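Local coordinates for protein Sfrice_029225 (Spodoptera frugiperda, PDB 6I50) that probably acts as a trimeric cytokine of the tumour necrosis factor family, binding a cell-surface receptor of the TNF receptor type, at residues Ser32-His37 / Ala136-Ala141; Ser86-Arg91 / Leu102-Gln107; Val74-Leu79 / Arg144-Gln149; Asp38-Ala43 / Pro54-Thr59. All blocks are in the same frame, centred on the assembly; numbering follows the deposited sequence.

Contact 1 of 4, residues Ser32-His37 / Ala136-Ala141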
# COMPACT_ATOMS: atom_id res chain seq x y z
N SER A 32 19.58 -12.52 -9.56
CA SER A 32 19.90 -12.73 -10.96
C SER A 32 18.65 -12.62 -11.83
O SER A 32 17.52 -12.75 -11.36
CB SER A 32 20.56 -14.09 -11.15
OG SER A 32 21.72 -14.20 -10.35
N HIS A 33 18.88 -12.38 -13.12
CA HIS A 33 17.79 -12.30 -14.08
C HIS A 33 16.92 -13.55 -14.02
O HIS A 33 17.42 -14.67 -14.09
CB HIS A 33 18.34 -12.11 -15.49
CG HIS A 33 17.28 -11.93 -16.54
ND1 HIS A 33 17.08 -12.83 -17.56
CD2 HIS A 33 16.36 -10.95 -16.72
CE1 HIS A 33 16.09 -12.42 -18.32
NE2 HIS A 33 15.63 -11.28 -17.84
N ASP A 34 15.61 -13.33 -13.87
CA ASP A 34 14.58 -14.36 -13.85
C ASP A 34 14.63 -15.26 -12.62
O ASP A 34 13.89 -16.25 -12.55
CB ASP A 34 14.61 -15.23 -15.11
CG ASP A 34 13.25 -15.80 -15.44
OD1 ASP A 34 12.29 -15.00 -15.54
OD2 ASP A 34 13.13 -17.03 -15.59
N ALA A 35 15.48 -14.94 -11.64
CA ALA A 35 15.39 -15.73 -10.41
C ALA A 35 14.41 -15.07 -9.45
O ALA A 35 14.34 -13.84 -9.36
CB ALA A 35 16.75 -15.85 -9.74
N PRO A 36 13.63 -15.85 -8.71
CA PRO A 36 12.75 -15.25 -7.70
C PRO A 36 13.52 -14.81 -6.47
O PRO A 36 14.55 -15.39 -6.12
CB PRO A 36 11.78 -16.40 -7.36
CG PRO A 36 12.58 -17.63 -7.60
CD PRO A 36 13.53 -17.32 -8.74
N HIS A 37 13.02 -13.76 -5.83
CA HIS A 37 13.50 -13.41 -4.50
C HIS A 37 13.28 -14.60 -3.57
O HIS A 37 12.18 -15.16 -3.52
CB HIS A 37 12.77 -12.17 -3.99
CG HIS A 37 13.12 -10.91 -4.73
ND1 HIS A 37 14.09 -10.03 -4.30
CD2 HIS A 37 12.63 -10.39 -5.89
CE1 HIS A 37 14.18 -9.02 -5.15
NE2 HIS A 37 13.31 -9.22 -6.12
N ALA A 136 5.63 -15.97 -6.55
CA ALA A 136 7.02 -15.55 -6.46
C ALA A 136 7.13 -14.11 -6.93
O ALA A 136 6.36 -13.65 -7.78
CB ALA A 136 7.94 -16.43 -7.32
N VAL A 137 8.10 -13.39 -6.36
CA VAL A 137 8.43 -12.04 -6.79
C VAL A 137 9.72 -12.10 -7.60
O VAL A 137 10.73 -12.61 -7.11
CB VAL A 137 8.58 -11.08 -5.60
CG1 VAL A 137 8.71 -9.65 -6.09
CG2 VAL A 137 7.40 -11.21 -4.65
N ARG A 138 9.69 -11.59 -8.82
CA ARG A 138 10.88 -11.48 -9.65
C ARG A 138 11.09 -10.02 -10.04
O ARG A 138 10.13 -9.26 -10.18
CB ARG A 138 10.78 -12.33 -10.92
CG ARG A 138 10.89 -13.82 -10.69
CD ARG A 138 10.91 -14.60 -12.00
NE ARG A 138 11.10 -16.02 -11.75
CZ ARG A 138 10.13 -16.86 -11.38
NH1 ARG A 138 8.89 -16.41 -11.25
NH2 ARG A 138 10.40 -18.14 -11.14
N ASN A 139 12.35 -9.64 -10.21
CA ASN A 139 12.61 -8.35 -10.84
C ASN A 139 12.34 -8.47 -12.34
O ASN A 139 12.44 -9.56 -12.92
CB ASN A 139 14.05 -7.91 -10.57
CG ASN A 139 14.34 -7.77 -9.09
OD1 ASN A 139 13.46 -7.39 -8.30
ND2 ASN A 139 15.56 -8.08 -8.68
N THR A 140 11.95 -7.36 -12.96
CA THR A 140 11.64 -7.40 -14.38
C THR A 140 12.88 -7.43 -15.25
O THR A 140 12.82 -7.92 -16.38
CB THR A 140 10.78 -6.20 -14.78
OG1 THR A 140 11.58 -5.02 -14.74
CG2 THR A 140 9.61 -6.06 -13.83
N ALA A 141 14.00 -6.90 -14.77
CA ALA A 141 15.24 -6.87 -15.53
C ALA A 141 16.35 -7.49 -14.70
O ALA A 141 16.28 -7.57 -13.47
CB ALA A 141 15.62 -5.45 -15.94
O HOH W 1 14.48 -11.54 -10.67
O HOH W 2 16.95 -9.47 -10.68
O HOH W 3 13.08 -19.18 -12.00
O HOH W 4 14.59 -10.74 -14.17
O HOH W 5 9.68 -14.74 -4.14
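R138 and P36 lie side by side and point the same way, the arginine chain running extended from CG to NE. P36 CB stands over one face of the guanidinium toward its rim, and at the edge of that group NE donates to D34 O at 2.9 Å. The acceptor lies in the guanidinium plane, whereas the nitrogen sits above the carbonyl plane, 57° out of it. A water joins R138 NH2 to the same D34 O. D34 OD1 comes no nearer than 4.1 Å to R138 NE and is well out of its plane; the carboxylate has its salt bridge with R99. An alanine in place of R138 would probably cost D34 O its NE donor and H90 its hydrogen-bond partner, and open a gap beside the P36 ring.

H37 meets N139 at about a right angle, with ring and amide planes 78° apart. H37 NE2 donates to N139 OD1 at 2.9 Å, the oxygen being close to the imidazole plane, and Y78 OH binds that same oxygen. The backbone N of H37 reaches V137 O at 2.9 Å. Further waters bridge D34 N to N139 O and H37 O to V137 N.

The loop between strands 28-31 and 40-42 is thus fastened to strand 134-139, whose backbone pairs with strand 84-92, while H37 also packs on I76 of strand 68-80 and S146 of strand 144-161.

Contact 2 of 4, residues Ser86-Arg91 / Leu102-Gln107; sequences SWVLHR and LLQCAQ
S86 OG donates to C105 O at 2.6 Å, and W87 N donates to the same oxygen at 3.1 Å; the two reach it from opposite faces of the carbonyl plane, so one acceptor is gripped twice. S86 OG lies anti to its own backbone N (chi1 178°), and it also takes a weak bond from Q104 NE2 at 3.3 Å. C105 N returns a bond to W87 O. Further along, L89 N donates to L103 O and L102 N to L89 O, both at 2.9 Å. L103 N, by contrast, is buried without a partner in the model.

Strands 84-92 and 100-108 form an antiparallel beta hairpin of the TNF jelly roll, strand 100-108 being outermost in its sheet within the chain. On the face bearing W87, C105 CB lies over the indole toward its rim, a CH-pi contact 3.6 Å from the centroid of the five-membered ring, with SG oblique to it. SG closes the disulfide with C121, and W87 NE1 donates to C121 O, so both polar and covalent ties run to strand 117-129.

L102 CD1 sits over the centre of the R91 guanidinium, which keeps its charge paired with E100 and D133. On the face of V88, CG1 lies beside the extended Q104 chain, 3.6 Å from CD. Q104 O accepts from Q75 NE2 of the second subunit, and A106 N donates to S120 OG of that subunit.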
# COMPACT_ATOMS: atom_id res chain seq x y z
N SER A 86 12.05 -2.56 -10.91
CA SER A 86 10.67 -3.00 -11.05
C SER A 86 10.59 -4.47 -10.69
O SER A 86 11.52 -5.24 -10.98
CB SER A 86 10.16 -2.74 -12.47
OG SER A 86 8.83 -3.21 -12.65
N TRP A 87 9.49 -4.86 -10.06
CA TRP A 87 9.23 -6.26 -9.77
C TRP A 87 7.85 -6.67 -10.29
O TRP A 87 6.97 -5.83 -10.51
CB TRP A 87 9.35 -6.59 -8.27
CG TRP A 87 8.46 -5.82 -7.33
CD1 TRP A 87 8.84 -4.80 -6.50
CD2 TRP A 87 7.06 -6.04 -7.08
NE1 TRP A 87 7.76 -4.37 -5.75
CE2 TRP A 87 6.66 -5.11 -6.09
CE3 TRP A 87 6.12 -6.93 -7.60
CZ2 TRP A 87 5.35 -5.04 -5.63
CZ3 TRP A 87 4.81 -6.86 -7.13
CH2 TRP A 87 4.44 -5.92 -6.16
N VAL A 88 7.69 -7.98 -10.47
CA VAL A 88 6.42 -8.58 -10.86
C VAL A 88 6.11 -9.72 -9.90
O VAL A 88 7.02 -10.42 -9.43
CB VAL A 88 6.44 -9.10 -12.32
CG1 VAL A 88 6.32 -7.93 -13.29
CG2 VAL A 88 7.70 -9.90 -12.59
N LEU A 89 4.83 -9.90 -9.61
CA LEU A 89 4.35 -11.01 -8.80
C LEU A 89 3.85 -12.09 -9.74
O LEU A 89 2.89 -11.87 -10.48
CB LEU A 89 3.24 -10.54 -7.86
CG LEU A 89 2.63 -11.63 -6.99
CD1 LEU A 89 3.66 -12.16 -6.00
CD2 LEU A 89 1.39 -11.13 -6.25
N HIS A 90 4.51 -13.25 -9.73
CA HIS A 90 4.18 -14.35 -10.65
C HIS A 90 3.38 -15.42 -9.94
O HIS A 90 3.77 -15.90 -8.87
CB HIS A 90 5.46 -14.96 -11.22
CG HIS A 90 6.10 -14.13 -12.29
ND1 HIS A 90 7.46 -14.13 -12.51
CD2 HIS A 90 5.56 -13.28 -13.19
CE1 HIS A 90 7.73 -13.31 -13.52
NE2 HIS A 90 6.59 -12.79 -13.95
N ARG A 91 2.28 -15.84 -10.56
CA ARG A 91 1.44 -16.92 -10.05
C ARG A 91 1.61 -18.14 -10.94
O ARG A 91 1.49 -18.05 -12.17
CB ARG A 91 -0.03 -16.50 -10.00
CG ARG A 91 -0.90 -17.47 -9.22
CD ARG A 91 -1.87 -18.21 -10.12
NE ARG A 91 -2.71 -17.29 -10.88
CZ ARG A 91 -3.81 -16.70 -10.40
NH1 ARG A 91 -4.51 -15.88 -11.17
NH2 ARG A 91 -4.20 -16.93 -9.15
N LEU A 102 0.38 -11.02 -11.74
CA LEU A 102 -0.78 -10.49 -11.03
C LEU A 102 -0.60 -9.04 -10.62
O LEU A 102 -1.59 -8.31 -10.52
CB LEU A 102 -1.07 -11.32 -9.78
CG LEU A 102 -1.34 -12.80 -10.02
CD1 LEU A 102 -1.86 -13.44 -8.74
CD2 LEU A 102 -2.34 -12.98 -11.15
N LEU A 103 0.64 -8.62 -10.37
CA LEU A 103 0.94 -7.32 -9.79
C LEU A 103 2.31 -6.87 -10.29
O LEU A 103 3.20 -7.70 -10.49
CB LEU A 103 0.92 -7.40 -8.26
CG LEU A 103 0.49 -6.25 -7.37
CD1 LEU A 103 -0.87 -5.72 -7.80
CD2 LEU A 103 0.43 -6.78 -5.94
N GLN A 104 2.46 -5.57 -10.48
CA GLN A 104 3.75 -5.02 -10.89
C GLN A 104 3.96 -3.66 -10.24
O GLN A 104 3.00 -2.90 -10.06
CB GLN A 104 3.85 -4.88 -12.42
CG GLN A 104 5.22 -4.41 -12.90
CD GLN A 104 5.41 -4.59 -14.39
OE1 GLN A 104 4.53 -5.09 -15.08
NE2 GLN A 104 6.57 -4.19 -14.89
N CYS A 105 5.21 -3.38 -9.88
CA CYS A 105 5.63 -2.12 -9.29
C CYS A 105 6.84 -1.62 -10.06
O CYS A 105 7.66 -2.41 -10.53
CB CYS A 105 5.98 -2.31 -7.81
SG CYS A 105 6.34 -0.81 -6.87
N ALA A 106 6.95 -0.29 -10.21
CA ALA A 106 8.10 0.26 -10.92
C ALA A 106 8.47 1.62 -10.34
O ALA A 106 7.60 2.38 -9.92
CB ALA A 106 7.84 0.37 -12.42
N GLN A 107 9.76 1.90 -10.32
CA GLN A 107 10.27 3.22 -9.97
C GLN A 107 11.43 3.55 -10.90
O GLN A 107 12.23 2.67 -11.23
CB GLN A 107 10.73 3.27 -8.51
CG GLN A 107 10.79 4.66 -7.88
CD GLN A 107 12.05 5.43 -8.23
OE1 GLN A 107 12.09 6.66 -8.12
NE2 GLN A 107 13.09 4.72 -8.65

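Contact 3 of 4, residues Val74-Leu79 / Arg144-Gln149; sequences VQIYYL and RHSLMQ
I76 touches S146 through CG2, which comes within 3.8 Å of the serine CB. The same methyl lies over one face of the Y78 ring, toward the rim, so the two alternate side chains of the strand are packed together where they meet S146.

Y77 follows on the other side. Its O accepts from L147 N at 2.7 Å. With CG anti to the backbone N (chi1 -168°), its ring lies side by side with the L147 chain; CE1 comes to 3.6 Å from L147 CD1, obliquely to the ring. The ring also packs on A106 of the third subunit.

At Y78 the strands come closest, CA to CA of S146 at 4.0 Å. H145 O lies at the edge of the Y78 ring, near its plane, and R144 CB approaches CE1 obliquely; the hydroxyl reaches beyond the contact to N139. L79 N then donates to H145 O at 3.1 Å. L79 CD2 meets L147 CD1 at 4.0 Å, so that this leucine is shared between L79 and the Y77 ring. An alanine at L147 would probably open a gap between them and leave the Y77 ring with less to hold it on this side.

The two backbone bonds flank a single bridge, and the short segments 74-79 and 144-147 cross, their directions 116° apart. The join thus pairs two backbone hydrogen bonds with apolar packing of L147 on Y77 and L79.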
# COMPACT_ATOMS: atom_id res chain seq x y z
N VAL A 74 3.30 -6.59 -1.38
CA VAL A 74 4.72 -6.86 -1.61
C VAL A 74 5.49 -5.56 -1.51
O VAL A 74 5.05 -4.53 -2.04
CB VAL A 74 4.95 -7.50 -3.00
CG1 VAL A 74 6.44 -7.63 -3.29
CG2 VAL A 74 4.25 -8.86 -3.11
N GLN A 75 6.64 -5.60 -0.86
CA GLN A 75 7.60 -4.49 -0.90
C GLN A 75 8.99 -5.04 -1.15
O GLN A 75 9.45 -5.94 -0.43
CB GLN A 75 7.59 -3.67 0.38
CG GLN A 75 8.61 -2.54 0.37
CD GLN A 75 8.34 -1.51 1.44
OE1 GLN A 75 7.30 -0.85 1.43
NE2 GLN A 75 9.28 -1.36 2.38
N ILE A 76 9.67 -4.51 -2.16
CA ILE A 76 11.08 -4.78 -2.40
C ILE A 76 11.83 -3.48 -2.20
O ILE A 76 11.51 -2.46 -2.84
CB ILE A 76 11.33 -5.36 -3.81
CG1 ILE A 76 10.53 -6.65 -4.01
CG2 ILE A 76 12.82 -5.61 -4.02
CD1 ILE A 76 10.89 -7.77 -3.05
N TYR A 77 12.82 -3.50 -1.32
CA TYR A 77 13.63 -2.32 -1.02
C TYR A 77 14.92 -2.44 -1.83
O TYR A 77 15.80 -3.24 -1.51
CB TYR A 77 13.90 -2.24 0.48
CG TYR A 77 14.47 -0.94 0.99
CD1 TYR A 77 15.78 -0.57 0.69
CD2 TYR A 77 13.73 -0.12 1.83
CE1 TYR A 77 16.31 0.61 1.18
CE2 TYR A 77 14.27 1.06 2.33
CZ TYR A 77 15.55 1.41 2.01
OH TYR A 77 16.09 2.58 2.50
N TYR A 78 15.03 -1.65 -2.90
CA TYR A 78 16.21 -1.68 -3.74
C TYR A 78 17.28 -0.73 -3.23
O TYR A 78 16.98 0.36 -2.72
CB TYR A 78 15.85 -1.30 -5.18
CG TYR A 78 14.92 -2.28 -5.86
CD1 TYR A 78 15.42 -3.40 -6.53
CD2 TYR A 78 13.55 -2.09 -5.83
CE1 TYR A 78 14.56 -4.30 -7.14
CE2 TYR A 78 12.69 -2.98 -6.44
CZ TYR A 78 13.19 -4.08 -7.09
OH TYR A 78 12.31 -4.95 -7.70
N LEU A 79 18.53 -1.15 -3.36
CA LEU A 79 19.70 -0.30 -3.13
C LEU A 79 20.55 -0.57 -4.36
O LEU A 79 21.37 -1.50 -4.37
CB LEU A 79 20.41 -0.63 -1.81
CG LEU A 79 21.56 0.31 -1.46
CD1 LEU A 79 21.11 1.76 -1.58
CD2 LEU A 79 22.08 0.04 -0.05
N ARG A 144 19.45 -6.82 -10.16
CA ARG A 144 19.21 -5.69 -9.29
C ARG A 144 19.56 -6.11 -7.87
O ARG A 144 19.44 -7.29 -7.51
CB ARG A 144 17.75 -5.21 -9.36
CG ARG A 144 17.31 -4.79 -10.76
CD ARG A 144 18.02 -3.54 -11.20
NE ARG A 144 17.35 -2.89 -12.33
CZ ARG A 144 17.65 -3.09 -13.61
NH1 ARG A 144 16.98 -2.44 -14.56
NH2 ARG A 144 18.61 -3.94 -13.95
N HIS A 145 20.00 -5.15 -7.07
CA HIS A 145 20.33 -5.39 -5.68
C HIS A 145 19.23 -4.84 -4.78
O HIS A 145 18.74 -3.72 -4.99
CB HIS A 145 21.66 -4.74 -5.30
CG HIS A 145 22.83 -5.26 -6.09
ND1 HIS A 145 23.05 -4.92 -7.40
CD2 HIS A 145 23.83 -6.10 -5.74
CE1 HIS A 145 24.15 -5.52 -7.83
NE2 HIS A 145 24.64 -6.24 -6.84
N SER A 146 18.84 -5.63 -3.79
CA SER A 146 17.82 -5.24 -2.83
C SER A 146 18.30 -5.55 -1.42
O SER A 146 19.16 -6.41 -1.21
CB SER A 146 16.48 -5.95 -3.10
OG SER A 146 16.67 -7.34 -3.29
N LEU A 147 17.75 -4.82 -0.45
CA LEU A 147 18.07 -5.03 0.96
C LEU A 147 17.03 -5.97 1.56
O LEU A 147 15.85 -5.61 1.69
CB LEU A 147 18.10 -3.70 1.72
CG LEU A 147 19.26 -2.76 1.38
CD1 LEU A 147 19.14 -1.47 2.16
CD2 LEU A 147 20.59 -3.45 1.68
N MET A 148 17.47 -7.16 1.94
CA MET A 148 16.56 -8.17 2.48
C MET A 148 16.64 -8.16 4.01
O MET A 148 17.19 -9.05 4.66
CB MET A 148 16.88 -9.54 1.90
CG MET A 148 16.94 -9.56 0.37
SD MET A 148 15.49 -8.75 -0.34
CE MET A 148 14.23 -9.75 0.40
N GLN A 149 16.06 -7.10 4.56
CA GLN A 149 15.93 -6.90 6.00
C GLN A 149 14.45 -6.82 6.33
O GLN A 149 13.65 -6.39 5.49
CB GLN A 149 16.66 -5.62 6.44
CG GLN A 149 18.16 -5.63 6.13
CD GLN A 149 18.83 -4.28 6.34
OE1 GLN A 149 18.23 -3.23 6.12
NE2 GLN A 149 20.08 -4.31 6.78

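Contact 4 of 4, residues Asp38-Ala43 / Pro54-Thr59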
# COMPACT_ATOMS: atom_id res chain seq x y z
N ASP A 38 14.33 -15.01 -2.86
CA ASP A 38 14.21 -16.24 -2.08
C ASP A 38 14.80 -16.12 -0.68
O ASP A 38 15.00 -17.15 -0.02
CB ASP A 38 14.84 -17.43 -2.82
CG ASP A 38 16.32 -17.23 -3.10
OD1 ASP A 38 16.89 -16.20 -2.69
OD2 ASP A 38 16.92 -18.12 -3.74
N VAL A 39 15.08 -14.91 -0.21
CA VAL A 39 15.62 -14.72 1.13
C VAL A 39 14.48 -14.31 2.06
O VAL A 39 14.62 -13.38 2.86
CB VAL A 39 16.76 -13.69 1.12
CG1 VAL A 39 17.59 -13.77 2.39
CG2 VAL A 39 17.65 -13.90 -0.09
N TRP A 40 13.34 -14.99 1.95
CA TRP A 40 12.18 -14.75 2.79
C TRP A 40 12.21 -15.64 4.02
O TRP A 40 12.81 -16.72 4.02
CB TRP A 40 10.87 -15.03 2.03
CG TRP A 40 10.63 -14.25 0.78
CD1 TRP A 40 10.31 -14.76 -0.44
CD2 TRP A 40 10.65 -12.82 0.63
NE1 TRP A 40 10.13 -13.74 -1.35
CE2 TRP A 40 10.34 -12.54 -0.71
CE3 TRP A 40 10.91 -11.76 1.50
CZ2 TRP A 40 10.27 -11.24 -1.21
CZ3 TRP A 40 10.85 -10.47 1.01
CH2 TRP A 40 10.54 -10.22 -0.33
N TYR A 41 11.52 -15.20 5.07
CA TYR A 41 11.35 -16.00 6.26
C TYR A 41 10.07 -15.54 6.94
O TYR A 41 9.81 -14.33 6.99
CB TYR A 41 12.53 -15.88 7.22
CG TYR A 41 12.57 -16.98 8.25
CD1 TYR A 41 13.19 -18.19 7.98
CD2 TYR A 41 11.98 -16.81 9.50
CE1 TYR A 41 13.22 -19.21 8.91
CE2 TYR A 41 12.00 -17.83 10.44
CZ TYR A 41 12.62 -19.02 10.14
OH TYR A 41 12.65 -20.04 11.07
N PRO A 42 9.26 -16.46 7.47
CA PRO A 42 8.03 -16.04 8.15
C PRO A 42 8.32 -15.15 9.36
O PRO A 42 9.25 -15.39 10.13
CB PRO A 42 7.39 -17.37 8.58
CG PRO A 42 8.52 -18.35 8.59
CD PRO A 42 9.42 -17.92 7.47
N ALA A 43 7.51 -14.09 9.50
CA ALA A 43 7.54 -13.27 10.70
C ALA A 43 7.15 -14.12 11.91
O ALA A 43 6.50 -15.16 11.77
CB ALA A 43 6.59 -12.08 10.55
N PRO A 54 -1.15 -19.81 4.28
CA PRO A 54 -0.11 -19.99 3.25
C PRO A 54 1.24 -20.27 3.89
O PRO A 54 1.53 -19.82 5.00
CB PRO A 54 -0.10 -18.65 2.50
CG PRO A 54 -1.43 -18.04 2.81
CD PRO A 54 -1.78 -18.48 4.20
N THR A 55 2.08 -21.01 3.17
CA THR A 55 3.38 -21.40 3.68
C THR A 55 4.46 -21.00 2.69
O THR A 55 4.18 -20.60 1.55
CB THR A 55 3.44 -22.91 3.98
OG1 THR A 55 3.11 -23.65 2.80
CG2 THR A 55 2.47 -23.27 5.10
N LEU A 56 5.71 -21.10 3.13
CA LEU A 56 6.87 -20.67 2.34
C LEU A 56 7.68 -21.88 1.93
O LEU A 56 8.11 -22.68 2.77
CB LEU A 56 7.74 -19.69 3.14
CG LEU A 56 8.96 -19.11 2.43
CD1 LEU A 56 8.51 -18.18 1.31
CD2 LEU A 56 9.86 -18.37 3.43
N THR A 57 7.92 -22.01 0.62
CA THR A 57 8.72 -23.11 0.11
C THR A 57 10.21 -22.76 0.19
O THR A 57 10.60 -21.61 0.37
CB THR A 57 8.34 -23.44 -1.34
OG1 THR A 57 8.87 -22.43 -2.21
CG2 THR A 57 6.81 -23.51 -1.50
N ARG A 58 11.04 -23.79 0.01
CA ARG A 58 12.49 -23.58 0.06
C ARG A 58 13.01 -22.83 -1.16
O ARG A 58 14.15 -22.36 -1.13
CB ARG A 58 13.20 -24.92 0.19
CG ARG A 58 13.20 -25.74 -1.09
CD ARG A 58 14.29 -26.82 -1.08
NE ARG A 58 15.63 -26.26 -1.22
CZ ARG A 58 16.17 -25.89 -2.38
NH1 ARG A 58 15.48 -26.01 -3.51
NH2 ARG A 58 17.40 -25.40 -2.42
N THR A 59 12.21 -22.70 -2.21
CA THR A 59 12.58 -21.91 -3.39
C THR A 59 12.18 -20.45 -3.25
O THR A 59 12.46 -19.66 -4.16
CB THR A 59 11.93 -22.49 -4.65
OG1 THR A 59 10.51 -22.56 -4.47
CG2 THR A 59 12.47 -23.87 -4.95
O HOH W 6 16.20 -21.06 -2.92
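The backbones of D38-P42 and L56-T59 run in nearly opposite directions, 164° apart end to end, yet stay separated, by 6.0 Å between the CA atoms of D38 and T59 and 7.5 Å between those of P42 and L56. Side chains rather than paired strands fill the interval.

L56 has the largest share of the contact. Its CG is anti to the backbone N (chi1 -178°), and the branch beyond it meets the strand 40-42. L56 CD2 lies 3.4 Å from W40 O and 3.8 Å from W40 CB, while L56 CD1 approaches W40 CB from the other fork at 4.0 Å. The same L56 CD2 reaches P42 CD at 4.1 Å, the proline and leucine side chains crossing at about a right angle. L56 thus lays its methyl groups against strand 40-42, and it also packs on F8 of strand 5-10. The W40 indole leads away from L56 into the interior, against M148, S153 and I155 of strand 144-161.

At the other end the contact is polar and more exposed. D38 CB touches T59 O at 3.5 Å, and a water donates both to D38 OD2 and to R58 O, linking the carboxylate to the facing loop. Within that loop T57 OG1 and T59 OG1 share a hydrogen bond of 2.8 Å, and T59 OG1 is also bonded to H61.

Strand 40-42 pairs with strand 5-10 in one sheet, and strand 55-56 with strand 62-63 in the other. Their approach through L56 brings the two sheets together at one margin, consistent with the jelly-roll sandwich of the TNF family.

Along the chain, contact 4 closes first and lies between the halves of contact 1, which it touches where P36 meets T59; contacts 1 and 3 interlock, their segments alternating, and contact 2 falls between the two halves of each. Contacts 1 and 2 lie on neighbouring strands 134-139 and 84-92 of one sheet, centres about 10 Å apart. Contact 3 belongs to the other sheet, its centre about 12 Å from that of contact 1 and about 13 Å from that of contact 2, and meets both across the core. Contact 4 reaches contact 3 where W40 packs on M148 and I76. Together they tie both sheets of the sandwich, while contacts 2 and 3 also face neighbouring subunits.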